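Hypothetical UPF0334 kinase-like protein AQ_1292 (Aquifex aeolicus, PDB 1YE8) hydrolyses nucleoside triphosphates (ATP, GTP, CTP, TTP and UTP) to the diphosphate and phosphate, and shows no kinase activity. Local coordinates at residues P9-T14 against E163-I168; V21-K26 against D171-L176; K62-K67 against V77-E82. All blocks are in the same frame, centred on the assembly; numbering follows the deposited sequence.

Contact 1 of 3, residues P9-T14 against E163-I168; sequences PGVGKT and ENRDVI. With NA (sodium ion), chain C; MG (magnesium ion), chain B; PO4 (phosphate ion), chain E.
Val11 and Arg165 meet where the back of the phosphate-binding loop faces the loop that leads into the last helix, and they do so through one backbone oxygen. Arg165 reaches over with CG anti to its own N (chi1 -163°), then bends at the next two torsions, which turns the edge of the guanidinium, with NH1 leading, to the carbonyl. From NH1 it donates to Val11 O at 3.0 Å with an N-H...O angle of 162°, the oxygen lying in the guanidinium plane. Seen from Val11, the donor sits 32° out of the carbonyl plane. CD of Arg165 also comes within 3.2 Å of Val11 O, and the two side chains run past each other in opposite directions, Val11 CG2 lying 4.0 Å from NH1. With an alanine in place of Arg165, Val11 O would probably be left without this donor, and the 163-168 loop without its hydrogen bond to the P-loop. The other side of the Walker A turn grips a phosphate ion: Lys13 N gives O3 a bond of 2.7 Å, Thr14 N reaches O1, and Thr14 OG1 binds the magnesium ion at 2.1 Å. Lys13 and Glu8 belong to a sodium site. Val11 also packs on Leu160 and Pro162, placing the contact where helix 13-24 begins, beside the connection from edge strand 156-159 to helix 168-175.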
loop_
_atom_site.group_PDB
_atom_site.type_symbol
_atom_site.label_atom_id
_atom_site.label_comp_id
_atom_site.label_asym_id
_atom_site.label_seq_id
_atom_site.Cartn_x
_atom_site.Cartn_y
_atom_site.Cartn_z
ATOM N N PRO A 9 0.528 12.606 -6.578
ATOM C CA PRO A 9 1.903 12.235 -6.222
ATOM C C PRO A 9 2.502 13.323 -5.332
ATOM O O PRO A 9 2.334 14.501 -5.649
ATOM C CB PRO A 9 2.618 12.213 -7.575
ATOM C CG PRO A 9 1.560 11.983 -8.572
ATOM C CD PRO A 9 0.318 12.626 -8.040
ATOM N N GLY A 10 3.139 12.946 -4.224
ATOM C CA GLY A 10 3.799 13.904 -3.361
ATOM C C GLY A 10 2.950 14.525 -2.270
ATOM O O GLY A 10 3.483 15.241 -1.415
ATOM N N VAL A 11 1.643 14.234 -2.257
ATOM C CA VAL A 11 0.739 14.844 -1.281
ATOM C C VAL A 11 0.939 14.335 0.156
ATOM O O VAL A 11 0.555 15.012 1.105
ATOM C CB VAL A 11 -0.755 14.750 -1.711
ATOM C CG1 VAL A 11 -1.314 13.350 -1.464
ATOM C CG2 VAL A 11 -1.585 15.806 -0.986
ATOM N N GLY A 12 1.510 13.136 0.302
ATOM C CA GLY A 12 1.772 12.594 1.623
ATOM C C GLY A 12 1.074 11.291 1.976
ATOM O O GLY A 12 0.838 11.026 3.161
ATOM N N LYS A 13 0.749 10.473 0.974
ATOM C CA LYS A 13 0.066 9.196 1.233
ATOM C C LYS A 13 0.907 8.240 2.088
ATOM O O LYS A 13 0.407 7.698 3.066
ATOM C CB LYS A 13 -0.371 8.512 -0.061
ATOM C CG LYS A 13 -1.360 9.339 -0.890
ATOM C CD LYS A 13 -2.055 8.529 -1.979
ATOM C CE LYS A 13 -1.128 7.922 -3.013
ATOM N NZ LYS A 13 -0.656 8.937 -3.979
ATOM N N THR A 14 2.174 8.052 1.721
ATOM C CA THR A 14 3.087 7.214 2.524
ATOM C C THR A 14 3.249 7.754 3.943
ATOM O O THR A 14 3.205 7.000 4.906
ATOM C CB THR A 14 4.447 7.119 1.838
ATOM O OG1 THR A 14 4.283 6.511 0.549
ATOM C CG2 THR A 14 5.399 6.180 2.605
ATOM N N GLU A 163 -5.092 20.227 2.363
ATOM C CA GLU A 163 -6.080 20.831 3.268
ATOM C C GLU A 163 -6.699 19.874 4.286
ATOM O O GLU A 163 -7.324 20.325 5.251
ATOM C CB GLU A 163 -7.206 21.471 2.461
ATOM C CG GLU A 163 -6.773 22.687 1.651
ATOM C CD GLU A 163 -6.119 22.320 0.326
ATOM O OE1 GLU A 163 -6.301 21.183 -0.160
ATOM O OE2 GLU A 163 -5.410 23.170 -0.223
ATOM N N ASN A 164 -6.573 18.562 4.068
ATOM C CA ASN A 164 -7.075 17.589 5.045
ATOM C C ASN A 164 -5.980 16.689 5.636
ATOM O O ASN A 164 -6.232 15.927 6.560
ATOM C CB ASN A 164 -8.261 16.778 4.488
ATOM C CG ASN A 164 -7.853 15.802 3.379
ATOM O OD1 ASN A 164 -6.670 15.569 3.141
ATOM N ND2 ASN A 164 -8.838 15.249 2.699
ATOM N N ARG A 165 -4.777 16.802 5.075
ATOM C CA ARG A 165 -3.547 16.122 5.506
ATOM C C ARG A 165 -3.392 15.982 7.030
ATOM O O ARG A 165 -3.088 14.899 7.550
ATOM C CB ARG A 165 -2.372 16.957 4.964
ATOM C CG ARG A 165 -1.038 16.304 4.930
ATOM C CD ARG A 165 -0.275 16.663 3.691
ATOM N NE ARG A 165 0.143 18.063 3.665
ATOM C CZ ARG A 165 0.652 18.650 2.590
ATOM N NH1 ARG A 165 0.799 17.959 1.467
ATOM N NH2 ARG A 165 1.010 19.931 2.628
ATOM N N ASP A 166 -3.595 17.097 7.728
ATOM C CA ASP A 166 -3.260 17.202 9.144
ATOM C C ASP A 166 -4.438 16.907 10.064
ATOM O O ASP A 166 -4.281 16.900 11.282
ATOM C CB ASP A 166 -2.679 18.588 9.443
ATOM C CG ASP A 166 -1.389 18.862 8.671
ATOM O OD1 ASP A 166 -0.497 17.982 8.656
ATOM O OD2 ASP A 166 -1.182 19.927 8.052
ATOM N N VAL A 167 -5.600 16.632 9.482
ATOM C CA VAL A 167 -6.812 16.345 10.261
ATOM C C VAL A 167 -7.374 14.938 9.999
ATOM O O VAL A 167 -8.074 14.365 10.842
ATOM C CB VAL A 167 -7.906 17.460 10.074
ATOM C CG1 VAL A 167 -8.154 17.755 8.608
ATOM C CG2 VAL A 167 -9.219 17.101 10.767
ATOM N N ILE A 168 -7.041 14.362 8.849
ATOM C CA ILE A 168 -7.686 13.118 8.414
ATOM C C ILE A 168 -7.358 11.860 9.249
ATOM O O ILE A 168 -8.157 10.925 9.298
ATOM C CB ILE A 168 -7.420 12.884 6.900
ATOM C CG1 ILE A 168 -8.408 11.863 6.327
ATOM C CG2 ILE A 168 -5.965 12.484 6.657
ATOM C CD1 ILE A 168 -9.790 12.426 5.994
HETATM NA NA NA C . 0.772 10.685 -3.415
HETATM MG MG MG B . 4.013 7.295 -1.392
HETATM P P PO4 E . 3.051 10.560 -1.425
HETATM O O1 PO4 E . 3.120 9.149 -0.868
HETATM O O2 PO4 E . 3.685 11.600 -0.551
HETATM O O3 PO4 E . 1.591 10.896 -1.580
HETATM O O4 PO4 E . 3.707 10.601 -2.784
HETATM O O HOH W 1 5.344 5.832 -1.901
HETATM O O HOH W 2 2.467 6.287 -1.750
HETATM O O HOH W 3 5.705 8.818 -0.667
HETATM O O HOH W 4 1.819 7.906 -3.702
#

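Contact 2 of 3, residues V21-K26 against D171-L176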
loop_
_atom_site.group_PDB
_atom_site.type_symbol
_atom_site.label_atom_id
_atom_site.label_comp_id
_atom_site.label_asym_id
_atom_site.label_seq_id
_atom_site.Cartn_x
_atom_site.Cartn_y
_atom_site.Cartn_z
ATOM N N VAL A 21 0.421 3.299 10.836
ATOM C CA VAL A 21 1.185 2.147 11.328
ATOM C C VAL A 21 1.672 2.386 12.760
ATOM O O VAL A 21 1.531 1.501 13.625
ATOM C CB VAL A 21 2.356 1.818 10.382
ATOM C CG1 VAL A 21 3.348 0.836 11.019
ATOM C CG2 VAL A 21 1.822 1.269 9.051
ATOM N N GLU A 22 2.220 3.574 13.017
ATOM C CA GLU A 22 2.739 3.846 14.358
ATOM C C GLU A 22 1.601 3.809 15.382
ATOM O O GLU A 22 1.739 3.234 16.471
ATOM C CB GLU A 22 3.479 5.178 14.408
ATOM C CG GLU A 22 4.085 5.459 15.776
ATOM C CD GLU A 22 4.945 6.706 15.818
ATOM O OE1 GLU A 22 4.393 7.827 15.923
ATOM O OE2 GLU A 22 6.186 6.553 15.766
ATOM N N ARG A 23 0.473 4.417 15.040
ATOM C CA ARG A 23 -0.674 4.402 15.942
ATOM C C ARG A 23 -1.232 3.015 16.202
ATOM O O ARG A 23 -1.635 2.697 17.320
ATOM C CB ARG A 23 -1.763 5.335 15.431
ATOM C CG ARG A 23 -1.384 6.799 15.600
ATOM C CD ARG A 23 -1.445 7.293 17.059
ATOM N NE ARG A 23 -2.838 7.451 17.471
ATOM C CZ ARG A 23 -3.566 8.532 17.218
ATOM N NH1 ARG A 23 -3.031 9.551 16.558
ATOM N NH2 ARG A 23 -4.834 8.582 17.613
ATOM N N LEU A 24 -1.276 2.189 15.159
ATOM C CA LEU A 24 -1.803 0.838 15.280
ATOM C C LEU A 24 -0.873 -0.140 16.002
ATOM O O LEU A 24 -1.342 -1.167 16.502
ATOM C CB LEU A 24 -2.170 0.293 13.895
ATOM C CG LEU A 24 -3.401 0.887 13.199
ATOM C CD1 LEU A 24 -3.465 0.324 11.797
ATOM C CD2 LEU A 24 -4.697 0.603 13.950
ATOM N N GLY A 25 0.424 0.151 16.062
ATOM C CA GLY A 25 1.350 -0.735 16.751
ATOM C C GLY A 25 1.360 -2.129 16.158
ATOM O O GLY A 25 1.445 -2.297 14.941
ATOM N N LYS A 26 1.239 -3.133 17.013
ATOM C CA LYS A 26 1.347 -4.527 16.609
ATOM C C LYS A 26 0.141 -4.973 15.784
ATOM O O LYS A 26 0.139 -6.070 15.216
ATOM C CB LYS A 26 1.527 -5.423 17.844
ATOM C CG LYS A 26 2.870 -5.245 18.556
ATOM C CD LYS A 26 2.919 -6.114 19.803
ATOM C CE LYS A 26 4.326 -6.205 20.381
ATOM N NZ LYS A 26 4.382 -5.665 21.773
ATOM N N ASP A 171 -10.150 10.581 11.804
ATOM C CA ASP A 171 -11.303 10.035 11.092
ATOM C C ASP A 171 -11.034 8.562 10.748
ATOM O O ASP A 171 -11.864 7.678 11.018
ATOM C CB ASP A 171 -11.595 10.854 9.823
ATOM C CG ASP A 171 -11.862 12.327 10.120
ATOM O OD1 ASP A 171 -12.279 12.651 11.252
ATOM O OD2 ASP A 171 -11.670 13.236 9.281
ATOM N N ILE A 172 -9.852 8.320 10.172
ATOM C CA ILE A 172 -9.418 6.975 9.789
ATOM C C ILE A 172 -9.322 6.059 11.012
ATOM O O ILE A 172 -9.886 4.960 11.014
ATOM C CB ILE A 172 -8.061 7.043 9.020
ATOM C CG1 ILE A 172 -8.257 7.739 7.665
ATOM C CG2 ILE A 172 -7.459 5.634 8.833
ATOM C CD1 ILE A 172 -6.947 8.040 6.923
ATOM N N LEU A 173 -8.629 6.527 12.053
ATOM C CA LEU A 173 -8.416 5.699 13.247
ATOM C C LEU A 173 -9.701 5.353 14.005
ATOM O O LEU A 173 -9.819 4.250 14.531
ATOM C CB LEU A 173 -7.354 6.305 14.170
ATOM C CG LEU A 173 -5.933 6.329 13.586
ATOM C CD1 LEU A 173 -5.012 7.039 14.552
ATOM C CD2 LEU A 173 -5.390 4.929 13.281
ATOM N N SER A 174 -10.668 6.269 14.010
ATOM C CA SER A 174 -11.987 5.975 14.576
ATOM C C SER A 174 -12.718 4.861 13.817
ATOM O O SER A 174 -13.309 3.961 14.430
ATOM C CB SER A 174 -12.857 7.231 14.620
ATOM O OG SER A 174 -14.145 6.919 15.130
ATOM N N LEU A 175 -12.673 4.924 12.484
ATOM C CA LEU A 175 -13.317 3.918 11.637
ATOM C C LEU A 175 -12.711 2.538 11.848
ATOM O O LEU A 175 -13.427 1.537 11.880
ATOM C CB LEU A 175 -13.254 4.321 10.157
ATOM C CG LEU A 175 -14.280 5.391 9.763
ATOM C CD1 LEU A 175 -13.870 6.107 8.486
ATOM C CD2 LEU A 175 -15.670 4.764 9.640
ATOM N N LEU A 176 -11.392 2.489 11.994
ATOM C CA LEU A 176 -10.726 1.275 12.439
ATOM C C LEU A 176 -11.061 1.172 13.939
ATOM O O LEU A 176 -11.475 2.154 14.540
ATOM C CB LEU A 176 -9.217 1.357 12.149
ATOM C CG LEU A 176 -8.802 1.519 10.666
ATOM C CD1 LEU A 176 -7.353 1.953 10.521
ATOM C CD2 LEU A 176 -9.062 0.250 9.833
#
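Arg23 NH2 is held by a salt bridge to Glu170 OE2, while one face of the same guanidinium rests on Leu173; the polar end is paired and the face is used for packing. In this P-loop NTPase fold the two segments are the C-terminal ends of helices 13-24 and 168-175, which lie against each other over the parallel sheet. Leu173 CD1 sits over the middle of the guanidinium, 3.3 Å above its plane and 3.4 Å from Arg23 CZ, and the two side chains cross at about a right angle. Bends at chi2 (-73°) and chi3 (-74°) bring the guanidinium round to the same methyl that CB and CG of Arg23 already touch at 3.8 Å. The arginine is on the solvent side, with Arg178 touching both it and Leu173. Deeper in, the contact is wholly apolar. Leu24 lies between Val102 of the sheet and helix 168-175, and Ile172 packs on Leu16, Ile20 and Ile158, between helix 13-24 and the sheet. Both branches of Leu24 are used: CD2 faces CD2 of Leu173 at 4.4 Å, and CD1 meets CD1 of Leu176 at the same separation.

Contact 3 of 3, residues K62-K67 against V77-E82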
loop_
_atom_site.group_PDB
_atom_site.type_symbol
_atom_site.label_atom_id
_atom_site.label_comp_id
_atom_site.label_asym_id
_atom_site.label_seq_id
_atom_site.Cartn_x
_atom_site.Cartn_y
_atom_site.Cartn_z
ATOM N N LYS A 62 16.172 4.481 -11.134
ATOM C CA LYS A 62 16.758 5.002 -12.369
ATOM C C LYS A 62 18.021 4.231 -12.796
ATOM O O LYS A 62 18.362 4.250 -13.973
ATOM C CB LYS A 62 17.039 6.504 -12.243
ATOM C CG LYS A 62 15.762 7.310 -12.047
ATOM C CD LYS A 62 15.985 8.799 -12.112
ATOM C CE LYS A 62 14.657 9.488 -12.020
ATOM N NZ LYS A 62 14.656 10.820 -12.648
ATOM N N PHE A 63 18.689 3.548 -11.863
ATOM C CA PHE A 63 19.868 2.753 -12.223
ATOM C C PHE A 63 19.531 1.350 -12.700
ATOM O O PHE A 63 20.400 0.660 -13.252
ATOM C CB PHE A 63 20.815 2.601 -11.030
ATOM C CG PHE A 63 21.386 3.886 -10.508
ATOM C CD1 PHE A 63 22.203 4.691 -11.310
ATOM C CD2 PHE A 63 21.157 4.267 -9.187
ATOM C CE1 PHE A 63 22.749 5.877 -10.808
ATOM C CE2 PHE A 63 21.701 5.454 -8.671
ATOM C CZ PHE A 63 22.500 6.259 -9.483
ATOM N N PHE A 64 18.300 0.893 -12.479
ATOM C CA PHE A 64 17.967 -0.493 -12.799
ATOM C C PHE A 64 17.602 -0.684 -14.251
ATOM O O PHE A 64 16.681 -0.031 -14.768
ATOM C CB PHE A 64 16.761 -0.974 -11.981
ATOM C CG PHE A 64 17.032 -1.249 -10.525
ATOM C CD1 PHE A 64 18.298 -1.137 -9.955
ATOM C CD2 PHE A 64 15.963 -1.634 -9.707
ATOM C CE1 PHE A 64 18.503 -1.391 -8.602
ATOM C CE2 PHE A 64 16.154 -1.911 -8.369
ATOM C CZ PHE A 64 17.423 -1.792 -7.797
ATOM N N THR A 65 18.293 -1.611 -14.905
ATOM C CA THR A 65 17.883 -2.051 -16.217
ATOM C C THR A 65 16.698 -3.009 -16.093
ATOM O O THR A 65 16.774 -3.998 -15.357
ATOM C CB THR A 65 19.065 -2.742 -16.884
ATOM O OG1 THR A 65 20.103 -1.770 -17.070
ATOM C CG2 THR A 65 18.675 -3.234 -18.284
ATOM N N SER A 66 15.611 -2.719 -16.813
ATOM C CA SER A 66 14.413 -3.549 -16.751
ATOM C C SER A 66 13.542 -3.428 -17.985
ATOM O O SER A 66 13.543 -2.390 -18.627
ATOM C CB SER A 66 13.574 -3.170 -15.517
ATOM O OG SER A 66 12.525 -4.100 -15.328
ATOM N N LYS A 67 12.788 -4.487 -18.279
ATOM C CA LYS A 67 11.718 -4.416 -19.272
ATOM C C LYS A 67 10.480 -3.746 -18.673
ATOM O O LYS A 67 9.598 -3.299 -19.403
ATOM C CB LYS A 67 11.364 -5.812 -19.800
ATOM C CG LYS A 67 11.088 -5.864 -21.304
ATOM C CD LYS A 67 10.338 -7.139 -21.690
ATOM C CE LYS A 67 10.961 -7.829 -22.911
ATOM N NZ LYS A 67 10.197 -7.591 -24.172
ATOM N N VAL A 77 10.865 -6.744 -10.372
ATOM C CA VAL A 77 9.697 -7.414 -9.821
ATOM C C VAL A 77 10.108 -8.403 -8.728
ATOM O O VAL A 77 9.425 -8.531 -7.712
ATOM C CB VAL A 77 8.893 -8.104 -10.939
ATOM C CG1 VAL A 77 7.856 -9.083 -10.365
ATOM C CG2 VAL A 77 8.255 -7.060 -11.835
ATOM N N GLN A 78 11.223 -9.100 -8.947
ATOM C CA GLN A 78 11.729 -10.092 -8.007
ATOM C C GLN A 78 12.147 -9.432 -6.686
ATOM O O GLN A 78 11.829 -9.945 -5.604
ATOM C CB GLN A 78 12.882 -10.885 -8.642
ATOM C CG GLN A 78 12.426 -11.862 -9.756
ATOM C CD GLN A 78 11.850 -11.169 -11.011
ATOM O OE1 GLN A 78 10.800 -11.586 -11.519
ATOM N NE2 GLN A 78 12.525 -10.109 -11.498
ATOM N N TYR A 79 12.812 -8.276 -6.758
ATOM C CA TYR A 79 13.190 -7.572 -5.542
ATOM C C TYR A 79 11.963 -7.126 -4.757
ATOM O O TYR A 79 11.944 -7.210 -3.537
ATOM C CB TYR A 79 14.033 -6.334 -5.855
ATOM C CG TYR A 79 15.446 -6.608 -6.349
ATOM C CD1 TYR A 79 15.955 -7.904 -6.447
ATOM C CD2 TYR A 79 16.276 -5.544 -6.676
ATOM C CE1 TYR A 79 17.272 -8.131 -6.887
ATOM C CE2 TYR A 79 17.584 -5.754 -7.106
ATOM C CZ TYR A 79 18.068 -7.042 -7.213
ATOM O OH TYR A 79 19.378 -7.215 -7.656
ATOM N N PHE A 80 10.951 -6.646 -5.476
ATOM C CA PHE A 80 9.715 -6.233 -4.832
ATOM C C PHE A 80 9.053 -7.426 -4.144
ATOM O O PHE A 80 8.689 -7.364 -2.962
ATOM C CB PHE A 80 8.770 -5.597 -5.859
ATOM C CG PHE A 80 7.402 -5.308 -5.316
ATOM C CD1 PHE A 80 7.224 -4.269 -4.422
ATOM C CD2 PHE A 80 6.302 -6.063 -5.701
ATOM C CE1 PHE A 80 5.957 -3.986 -3.880
ATOM C CE2 PHE A 80 5.026 -5.792 -5.188
ATOM C CZ PHE A 80 4.861 -4.743 -4.277
ATOM N N GLU A 81 8.907 -8.522 -4.884
ATOM C CA GLU A 81 8.210 -9.709 -4.390
ATOM C C GLU A 81 8.903 -10.333 -3.198
ATOM O O GLU A 81 8.240 -10.852 -2.307
ATOM C CB GLU A 81 8.078 -10.755 -5.503
ATOM C CG GLU A 81 7.044 -10.386 -6.549
ATOM C CD GLU A 81 6.943 -11.369 -7.712
ATOM O OE1 GLU A 81 7.827 -12.241 -7.880
ATOM O OE2 GLU A 81 5.984 -11.242 -8.487
ATOM N N GLU A 82 10.233 -10.260 -3.176
ATOM C CA GLU A 82 11.023 -10.855 -2.103
ATOM C C GLU A 82 10.525 -10.399 -0.735
ATOM O O GLU A 82 10.499 -11.186 0.216
ATOM C CB GLU A 82 12.497 -10.479 -2.276
ATOM C CG GLU A 82 13.447 -11.238 -1.368
ATOM C CD GLU A 82 14.896 -10.863 -1.596
ATOM O OE1 GLU A 82 15.248 -10.513 -2.744
ATOM O OE2 GLU A 82 15.679 -10.922 -0.617
#
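The edge hairpin of the antiparallel sheet leads into helix 77-97, and Phe64, before the hairpin, meets Tyr79, just after it. Phe64 belongs to the loop that leaves strand 56-61, whereas Tyr79 stands on the first turn of the helix. Their rings form an offset edge-to-face pair, the edge of Tyr79 directed at the face of Phe64, with centroids 5.8 Å apart and planes inclined at 79°. The touching rims are CE2 and CZ of Phe64 and CD2 and CE2 of Tyr79: Phe64 CE2 lies 4.0 Å from Tyr79 CD2, and Phe64 CZ the same distance from Tyr79 CE2. Both residues carry CG anti to the carbonyl carbon, and a chi2 of -3° in each lays the ring in the plane of its own CA-CB bond.

The connection is a beta hairpin: strands 69-70 and 73-75 pair with each other, the latter also with strand 56-61, before the chain turns into the helix. Ser66 OG hydrogen-bonds with Val75 O and Lys68 N, and Asn76 OD1 accepts from Tyr79 N at the start of the helix. The aromatic pair packs on strand 56-61: Phe64 touches Ile58, and Tyr79 rests on Lys57 and Phe59. The next helix residue, Phe80, is buried and meets the rings of Phe59 and Phe118. Phe64 and Tyr79 themselves stay near the surface, the tyrosine exposed and the phenylalanine partly so. Within the helix, Glu81 N bonds back to Val77 O at 2.9 Å.

How the contacts relate
From the N terminus, strand 2-6 runs into the P-loop of contact 1 and on through helix 13-24 to contact 2; the partners of both lie near the other end of the chain, so each closes a loop of more than 140 residues. The two contacts cross, their segments alternating along the sequence, and their centres are about 16 Å apart. Contact 1 ties the P-loop to the loop before the last helix, and contact 2 packs the ends of the first and last helices together over the parallel sheet. Contact 3 is nested within both long loops and closes a short one of its own, tying the antiparallel sheet to helix 77-97. Its centre is about 31 Å from that of contact 2, across the centre of the chain.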